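Local coordinates for protein Adp-heptose LPS heptosyltransferase II (Escherichia coli, PDB 1PSW) that transfers the second heptose from ADP-heptose onto the heptosyl-Kdo2-lipid A module during synthesis of the lipopolysaccharide core in Escherichia coli, at residues A[168-173]-A[256-261]; A[41-46]-A[249-254]. One frame throughout, in Å; residues are numbered along the deposited sequence.

Contact 1: A[168-173]-A[256-261]; sequences SYTCNQ and VILIAA
Thr170 projects toward helix 252-260 and sets its two branches against two successive residues, Ile257 and Leu258. Its torsion sorts them: with chi1 at -56° the hydroxyl lies beside the backbone N, where it hydrogen-bonds back to the carbonyl oxygen of Glu166 one turn earlier, while the methyl stands anti to the N. A threonine therefore suits this buried position, because its one polar atom is satisfied within its own helix and the branch that remains is a hydrocarbon. The side chains of Thr170 and Ile257 cross at about a right angle. Ile257 CG2 approaches both Thr170 OG1, at 3.5 Å, and Thr170 CB, at 3.6 Å, and Ile257 CD1 reaches the same hydroxyl oxygen at 3.7 Å. Against Leu258 the approach is oblique: Thr170 CG2 rests 3.7 Å from Leu258 CG and equally far from Leu258 CD2. An alanine at Thr170 would probably open a gap beside the Leu258 branch point and deprive the Glu166 carbonyl of its hydroxyl partner.

Leu258 CD2 also meets the sulphur of Cys171, the two atoms 4.0 Å apart. Cys171 SG then continues to the CB of Ala261, at 4.2 Å, a small side chain that suits the close approach. No hydrogen bond joins the segments; van der Waals contact between side chains holds them.

The helix axes cross steeply, at -104°, with a closest approach of 9.3 Å, which restricts the contact to a small patch. Within the C-terminal Rossmann-like domain of this GT-B enzyme, Met182 of strand 182-186 touches both Cys171 and Ala261. Leu258 also packs on Phe219 and Leu246, and helix 271-278 lies against Val256 and Ile259.

Contact 2: A[41-46]-A[249-254]; sequences CRPLLS and ETQLDQ
Pro43 packs on Leu252 and Asp253 where the two Rossmann-like domains of the GT-B fold meet: the short helix 42-45 belongs to the N-terminal domain, and helix 252-260 of the C-terminal domain presents its first turn to it. The backbones come very close, with Pro43 CA only 4.8 Å from Asp253 CA, and a compact ring suits so narrow a seam. Proline also suits the first turn of a helix, where its missing N-H costs no backbone bond. Its CB lies 3.8 Å from Leu252 CB and 3.5 Å from the backbone N of Asp253.

Leu252, with CD1 extended anti to CA (chi2 175°), brings that methyl to 3.8 Å from Leu44 CB; beyond the segments, Leu44 packs on Met14. Leu44 and Leu252 extend the apolar part of this boundary begun by Pro43, with Trp40 also touching Leu252. Asp253 holds CG between its backbone N and carbonyl carbon (chi1 63°), and its OD1 lies 3.8 Å from Pro43 CB. An acidic side chain this near a helix start is likely to be favoured by the helix dipole.

Gln251, at the N-cap, is bent at chi2, and its OE1 comes within 3.9 Å of Pro43 CG. Its backbone N donates to Gln254 OE1 in the plane of the Gln254 side-chain amide, on a lone pair of OE1, tying the helix start to its first turn. In segment 41-46, Ser46 OG donates to Pro43 O at 2.6 Å, tilted 27° from the carbonyl plane.

Both contacts use helix 252-260, at different places and for different joins. Contact 1 is buried within the C-terminal domain and almost wholly apolar, while contact 2 is partly buried, spans the two domains at the start of that helix, and mixes leucine and proline with polar side chains on its more exposed side. Neither has a hydrogen bond between its own segments. Their centres lie about 12 Å apart, and the contacts touch: Gln173 OE1 of segment 168-173 receives a weak hydrogen bond from Gln254 NE2, and Val256 CG2 packs on Leu44 CD1. The helix thus links the domain interior to the interdomain boundary.

Contact 1: A[168-173]-A[256-261]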
loop_
_atom_site.group_PDB
_atom_site.type_symbol
_atom_site.label_atom_id
_atom_site.label_comp_id
_atom_site.label_asym_id
_atom_site.label_seq_id
_atom_site.Cartn_x
_atom_site.Cartn_y
_atom_site.Cartn_z
ATOM N N SER A 168 9.045 -17.706 -8.472
ATOM C CA SER A 168 9.138 -19.164 -8.528
ATOM C C SER A 168 9.321 -19.811 -7.150
ATOM O O SER A 168 8.541 -20.688 -6.757
ATOM C CB SER A 168 10.284 -19.568 -9.458
ATOM O OG SER A 168 10.241 -20.947 -9.731
ATOM N N TYR A 169 10.346 -19.386 -6.419
ATOM C CA TYR A 169 10.597 -19.943 -5.100
ATOM C C TYR A 169 9.468 -19.683 -4.111
ATOM O O TYR A 169 9.034 -20.580 -3.391
ATOM C CB TYR A 169 11.886 -19.387 -4.486
ATOM C CG TYR A 169 12.002 -19.760 -3.022
ATOM C CD1 TYR A 169 12.096 -21.102 -2.639
ATOM C CD2 TYR A 169 11.879 -18.797 -2.017
ATOM C CE1 TYR A 169 12.048 -21.473 -1.302
ATOM C CE2 TYR A 169 11.833 -19.162 -0.671
ATOM C CZ TYR A 169 11.913 -20.505 -0.325
ATOM O OH TYR A 169 11.838 -20.902 0.994
ATOM N N THR A 170 9.007 -18.441 -4.060
ATOM C CA THR A 170 7.957 -18.060 -3.128
ATOM C C THR A 170 6.664 -18.838 -3.375
ATOM O O THR A 170 5.969 -19.184 -2.425
ATOM C CB THR A 170 7.744 -16.526 -3.168
ATOM O OG1 THR A 170 8.990 -15.871 -2.890
ATOM C CG2 THR A 170 6.750 -16.097 -2.114
ATOM N N CYS A 171 6.351 -19.130 -4.637
ATOM C CA CYS A 171 5.157 -19.916 -4.912
ATOM C C CYS A 171 5.323 -21.309 -4.301
ATOM O O CYS A 171 4.368 -21.871 -3.758
ATOM C CB CYS A 171 4.889 -20.019 -6.415
ATOM S SG CYS A 171 4.063 -18.534 -7.064
ATOM N N ASN A 172 6.525 -21.880 -4.391
ATOM C CA ASN A 172 6.754 -23.199 -3.793
ATOM C C ASN A 172 6.766 -23.094 -2.262
ATOM O O ASN A 172 6.314 -24.003 -1.570
ATOM C CB ASN A 172 8.081 -23.820 -4.264
ATOM C CG ASN A 172 8.036 -24.293 -5.707
ATOM O OD1 ASN A 172 7.029 -24.845 -6.170
ATOM N ND2 ASN A 172 9.138 -24.100 -6.419
ATOM N N GLN A 173 7.295 -21.994 -1.739
ATOM C CA GLN A 173 7.357 -21.775 -0.297
ATOM C C GLN A 173 5.957 -21.802 0.313
ATOM O O GLN A 173 5.779 -22.151 1.477
ATOM C CB GLN A 173 8.039 -20.432 -0.034
ATOM C CG GLN A 173 8.075 -19.930 1.395
ATOM C CD GLN A 173 8.997 -18.732 1.499
ATOM O OE1 GLN A 173 8.805 -17.724 0.808
ATOM N NE2 GLN A 173 10.000 -18.828 2.357
ATOM N N VAL A 256 4.208 -9.204 -1.501
ATOM C CA VAL A 256 4.558 -8.430 -2.692
ATOM C C VAL A 256 4.920 -9.367 -3.842
ATOM O O VAL A 256 4.455 -9.203 -4.965
ATOM C CB VAL A 256 5.764 -7.516 -2.428
ATOM C CG1 VAL A 256 6.306 -6.992 -3.742
ATOM C CG2 VAL A 256 5.340 -6.349 -1.522
ATOM N N ILE A 257 5.764 -10.349 -3.546
ATOM C CA ILE A 257 6.204 -11.319 -4.540
ATOM C C ILE A 257 5.027 -12.123 -5.108
ATOM O O ILE A 257 4.868 -12.220 -6.316
ATOM C CB ILE A 257 7.254 -12.294 -3.928
ATOM C CG1 ILE A 257 8.530 -11.520 -3.563
ATOM C CG2 ILE A 257 7.562 -13.412 -4.920
ATOM C CD1 ILE A 257 9.465 -12.259 -2.615
ATOM N N LEU A 258 4.192 -12.664 -4.226
ATOM C CA LEU A 258 3.039 -13.464 -4.668
ATOM C C LEU A 258 2.018 -12.663 -5.484
ATOM O O LEU A 258 1.443 -13.172 -6.446
ATOM C CB LEU A 258 2.357 -14.122 -3.466
ATOM C CG LEU A 258 3.199 -15.219 -2.798
ATOM C CD1 LEU A 258 2.536 -15.703 -1.513
ATOM C CD2 LEU A 258 3.396 -16.384 -3.766
ATOM N N ILE A 259 1.775 -11.426 -5.073
ATOM C CA ILE A 259 0.863 -10.569 -5.807
ATOM C C ILE A 259 1.431 -10.360 -7.220
ATOM O O ILE A 259 0.701 -10.415 -8.213
ATOM C CB ILE A 259 0.681 -9.210 -5.070
ATOM C CG1 ILE A 259 -0.206 -9.431 -3.840
ATOM C CG2 ILE A 259 0.049 -8.159 -6.011
ATOM C CD1 ILE A 259 -0.310 -8.236 -2.907
ATOM N N ALA A 260 2.739 -10.153 -7.311
ATOM C CA ALA A 260 3.387 -9.957 -8.602
ATOM C C ALA A 260 3.200 -11.192 -9.491
ATOM O O ALA A 260 3.125 -11.076 -10.708
ATOM C CB ALA A 260 4.882 -9.686 -8.390
ATOM N N ALA A 261 3.118 -12.374 -8.878
ATOM C CA ALA A 261 2.959 -13.620 -9.628
ATOM C C ALA A 261 1.531 -13.875 -10.119
ATOM O O ALA A 261 1.299 -14.790 -10.902
ATOM C CB ALA A 261 3.439 -14.795 -8.785
#

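Contact 2: A[41-46]-A[249-254]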
loop_
_atom_site.group_PDB
_atom_site.type_symbol
_atom_site.label_atom_id
_atom_site.label_comp_id
_atom_site.label_asym_id
_atom_site.label_seq_id
_atom_site.Cartn_x
_atom_site.Cartn_y
_atom_site.Cartn_z
ATOM N N CYS A 41 6.641 -3.338 9.160
ATOM C CA CYS A 41 6.836 -2.535 7.958
ATOM C C CYS A 41 8.159 -2.844 7.272
ATOM O O CYS A 41 8.302 -2.647 6.062
ATOM C CB CYS A 41 6.791 -1.040 8.290
ATOM S SG CYS A 41 5.153 -0.387 8.676
ATOM N N ARG A 42 9.129 -3.328 8.038
ATOM C CA ARG A 42 10.435 -3.628 7.472
ATOM C C ARG A 42 10.390 -4.446 6.182
ATOM O O ARG A 42 11.117 -4.145 5.241
ATOM C CB ARG A 42 11.324 -4.352 8.494
ATOM C CG ARG A 42 12.675 -4.762 7.908
ATOM C CD ARG A 42 13.853 -4.230 8.709
ATOM N NE ARG A 42 15.125 -4.540 8.056
ATOM C CZ ARG A 42 16.318 -4.325 8.601
ATOM N NH1 ARG A 42 16.409 -3.798 9.814
ATOM N NH2 ARG A 42 17.420 -4.639 7.931
ATOM N N PRO A 43 9.542 -5.490 6.125
ATOM C CA PRO A 43 9.466 -6.313 4.911
ATOM C C PRO A 43 9.158 -5.527 3.637
ATOM O O PRO A 43 9.777 -5.751 2.597
ATOM C CB PRO A 43 8.372 -7.322 5.249
ATOM C CG PRO A 43 8.534 -7.487 6.730
ATOM C CD PRO A 43 8.701 -6.062 7.191
ATOM N N LEU A 44 8.208 -4.600 3.718
ATOM C CA LEU A 44 7.831 -3.800 2.555
ATOM C C LEU A 44 8.962 -2.870 2.144
ATOM O O LEU A 44 9.272 -2.725 0.954
ATOM C CB LEU A 44 6.575 -2.987 2.867
ATOM C CG LEU A 44 5.909 -2.273 1.693
ATOM C CD1 LEU A 44 5.652 -3.259 0.569
ATOM C CD2 LEU A 44 4.608 -1.639 2.156
ATOM N N LEU A 45 9.576 -2.235 3.135
ATOM C CA LEU A 45 10.683 -1.324 2.886
ATOM C C LEU A 45 11.843 -2.039 2.208
ATOM O O LEU A 45 12.572 -1.442 1.413
ATOM C CB LEU A 45 11.168 -0.717 4.204
ATOM C CG LEU A 45 10.191 0.243 4.888
ATOM C CD1 LEU A 45 10.641 0.504 6.315
ATOM C CD2 LEU A 45 10.107 1.540 4.093
ATOM N N SER A 46 12.019 -3.318 2.525
ATOM C CA SER A 46 13.119 -4.079 1.945
ATOM C C SER A 46 12.902 -4.279 0.448
ATOM O O SER A 46 13.833 -4.632 -0.274
ATOM C CB SER A 46 13.264 -5.440 2.634
ATOM O OG SER A 46 12.255 -6.343 2.209
ATOM N N GLU A 249 -0.490 -15.550 6.740
ATOM C CA GLU A 249 0.575 -16.532 6.527
ATOM C C GLU A 249 1.858 -15.969 5.916
ATOM O O GLU A 249 2.909 -16.612 5.952
ATOM C CB GLU A 249 0.046 -17.649 5.626
ATOM C CG GLU A 249 -0.869 -18.619 6.339
ATOM C CD GLU A 249 -0.095 -19.649 7.134
ATOM O OE1 GLU A 249 0.467 -20.577 6.510
ATOM O OE2 GLU A 249 -0.042 -19.526 8.378
ATOM N N THR A 250 1.767 -14.769 5.361
ATOM C CA THR A 250 2.893 -14.133 4.695
ATOM C C THR A 250 3.373 -12.855 5.368
ATOM O O THR A 250 2.624 -12.201 6.097
ATOM C CB THR A 250 2.501 -13.717 3.270
ATOM O OG1 THR A 250 1.552 -12.643 3.354
ATOM C CG2 THR A 250 1.856 -14.877 2.512
ATOM N N GLN A 251 4.628 -12.502 5.100
ATOM C CA GLN A 251 5.209 -11.252 5.577
ATOM C C GLN A 251 4.995 -10.361 4.349
ATOM O O GLN A 251 4.811 -10.883 3.245
ATOM C CB GLN A 251 6.705 -11.420 5.867
ATOM C CG GLN A 251 7.008 -12.203 7.140
ATOM C CD GLN A 251 6.467 -11.513 8.380
ATOM O OE1 GLN A 251 6.889 -10.413 8.725
ATOM N NE2 GLN A 251 5.522 -12.156 9.049
ATOM N N LEU A 252 5.019 -9.041 4.512
ATOM C CA LEU A 252 4.786 -8.138 3.378
ATOM C C LEU A 252 5.675 -8.377 2.158
ATOM O O LEU A 252 5.224 -8.213 1.021
ATOM C CB LEU A 252 4.923 -6.675 3.821
ATOM C CG LEU A 252 3.823 -6.168 4.757
ATOM C CD1 LEU A 252 4.125 -4.752 5.233
ATOM C CD2 LEU A 252 2.500 -6.211 4.018
ATOM N N ASP A 253 6.929 -8.761 2.386
ATOM C CA ASP A 253 7.826 -9.005 1.270
ATOM C C ASP A 253 7.345 -10.216 0.471
ATOM O O ASP A 253 7.364 -10.198 -0.753
ATOM C CB ASP A 253 9.283 -9.154 1.764
ATOM C CG ASP A 253 9.497 -10.353 2.686
ATOM O OD1 ASP A 253 8.612 -10.676 3.502
ATOM O OD2 ASP A 253 10.584 -10.960 2.593
ATOM N N GLN A 254 6.870 -11.248 1.159
ATOM C CA GLN A 254 6.369 -12.422 0.470
ATOM C C GLN A 254 5.051 -12.093 -0.230
ATOM O O GLN A 254 4.774 -12.604 -1.318
ATOM C CB GLN A 254 6.169 -13.556 1.460
ATOM C CG GLN A 254 7.456 -13.982 2.109
ATOM C CD GLN A 254 7.240 -14.913 3.270
ATOM O OE1 GLN A 254 6.469 -14.615 4.183
ATOM N NE2 GLN A 254 7.924 -16.050 3.248
#